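PDB 7NZA: odorant Binding Protein from Varroa destructor, form P2<1> from Varroa destructor, which probably binds and carries small hydrophobic odorants or semiochemicals in a wide open internal cavity. Local coordinates for residues 130-133 with 134-138. Sequence-based numbering, arbitrary orientation.
Sequences QACM and DYNIS
Cys132 and Asn136 lie one turn apart in the unbroken helix 122-141, whose i to i+4 backbone bonds run from Asp134 N to Gln130 O (2.8 Å) through to Ile137 N and Met133 O. Cys132 O is gripped twice by Asn136: its backbone N donates at 2.9 Å, and its side-chain ND2, also 2.9 Å away, comes from the opposite face of the carbonyl, 39° above the plane, with a moderately bent N-H...O angle of 148°. With CG anti to its own carbonyl carbon (chi1 -78°), the Asn136 amide folds back along the helix, bringing ND2 within 3.6 Å of Cys132 SG, the sulfur disulfide-bonded to Cys111. Replacing Asn136 by alanine keeps the backbone donor to Cys132 O but is likely to cost it the side-chain bond and open a gap beside the disulfide. Two residues further on, Ser138 grips Asp134 O in the same double way, with its backbone N and, at 2.7 Å, its OG. On another side of the helix, Met133, bent at chi2 and chi3, places CE 4.1 Å from Ile137 CD1, the two chains crossing at a slant; Ala8 and Thr9 of the second subunit pack on them. Asp134 OD1 forms a salt bridge with Lys12 of that subunit. These are i to i+4 side-chain contacts within a helix stapled by the Cys111-Cys132 disulfide to helix 98-118 in this mainly helical, non-classical odorant-binding fold.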
loop_
_atom_site.group_PDB
_atom_site.type_symbol
_atom_site.label_atom_id
_atom_site.label_comp_id
_atom_site.label_asym_id
_atom_site.label_seq_id
_atom_site.Cartn_x
_atom_site.Cartn_y
_atom_site.Cartn_z
ATOM N N GLN A 130 -2.823 4.248 17.658
ATOM C CA GLN A 130 -2.104 4.229 16.356
ATOM C C GLN A 130 -2.680 5.323 15.473
ATOM O O GLN A 130 -1.933 6.030 14.746
ATOM C CB GLN A 130 -2.197 2.888 15.707
ATOM C CG GLN A 130 -1.335 1.857 16.372
ATOM C CD GLN A 130 -1.250 0.560 15.633
ATOM O OE1 GLN A 130 -2.273 0.015 15.203
ATOM N NE2 GLN A 130 -0.066 0.018 15.417
ATOM N N ALA A 131 -4.008 5.521 15.466
ATOM C CA ALA A 131 -4.598 6.583 14.651
ATOM C C ALA A 131 -4.125 7.947 15.130
ATOM O O ALA A 131 -3.817 8.837 14.346
ATOM C CB ALA A 131 -6.116 6.492 14.668
ATOM N N CYS A 132 -4.119 8.135 16.424
ATOM C CA CYS A 132 -3.661 9.384 17.086
ATOM C C CYS A 132 -2.205 9.690 16.722
ATOM O O CYS A 132 -1.866 10.828 16.383
ATOM C CB CYS A 132 -3.846 9.294 18.591
ATOM S SG CYS A 132 -3.422 10.729 19.594
ATOM N N MET A 133 -1.383 8.677 16.758
ATOM C CA MET A 133 0.069 8.895 16.450
ATOM C C MET A 133 0.240 9.106 14.942
ATOM O O MET A 133 1.071 9.908 14.532
ATOM C CB MET A 133 0.899 7.728 16.941
ATOM C CG MET A 133 0.964 7.745 18.457
ATOM S SD MET A 133 1.742 9.227 19.156
ATOM C CE MET A 133 3.485 8.857 18.957
ATOM N N ASP A 134 -0.525 8.418 14.108
ATOM C CA ASP A 134 -0.402 8.630 12.626
ATOM C C ASP A 134 -0.654 10.092 12.333
ATOM O O ASP A 134 0.141 10.740 11.627
ATOM C CB ASP A 134 -1.338 7.699 11.898
ATOM C CG ASP A 134 -1.131 7.624 10.407
ATOM O OD1 ASP A 134 -0.540 6.679 9.945
ATOM O OD2 ASP A 134 -1.474 8.607 9.787
ATOM N N TYR A 135 -1.727 10.630 12.890
ATOM C CA TYR A 135 -2.100 12.024 12.678
ATOM C C TYR A 135 -1.091 12.985 13.259
ATOM O O TYR A 135 -0.584 13.859 12.592
ATOM C CB TYR A 135 -3.487 12.266 13.277
ATOM C CG TYR A 135 -3.899 13.681 13.145
ATOM C CD1 TYR A 135 -4.090 14.275 11.911
ATOM C CD2 TYR A 135 -3.978 14.467 14.255
ATOM C CE1 TYR A 135 -4.419 15.627 11.799
ATOM C CE2 TYR A 135 -4.441 15.782 14.171
ATOM C CZ TYR A 135 -4.607 16.360 12.939
ATOM O OH TYR A 135 -4.998 17.686 12.874
ATOM N N ASN A 136 -0.735 12.793 14.527
ATOM C CA ASN A 136 0.181 13.742 15.188
ATOM C C ASN A 136 1.598 13.668 14.668
ATOM O O ASN A 136 2.205 14.729 14.483
ATOM C CB ASN A 136 0.179 13.556 16.695
ATOM C CG ASN A 136 -1.028 14.185 17.335
ATOM O OD1 ASN A 136 -1.066 15.417 17.420
ATOM N ND2 ASN A 136 -2.019 13.406 17.689
ATOM N N ILE A 137 2.130 12.520 14.391
ATOM C CA ILE A 137 3.470 12.399 13.784
ATOM C C ILE A 137 3.448 13.098 12.453
ATOM O O ILE A 137 4.368 13.814 12.053
ATOM C CB ILE A 137 3.956 10.971 13.708
ATOM C CG1 ILE A 137 4.197 10.368 15.087
ATOM C CG2 ILE A 137 5.243 10.934 12.872
ATOM C CD1 ILE A 137 4.528 8.922 15.036
ATOM N N SER A 138 2.386 12.886 11.650
ATOM C CA SER A 138 2.278 13.507 10.304
ATOM C C SER A 138 2.329 15.025 10.421
ATOM O O SER A 138 2.995 15.718 9.606
ATOM C CB SER A 138 1.053 13.060 9.533
ATOM O OG SER A 138 1.100 11.706 9.265
#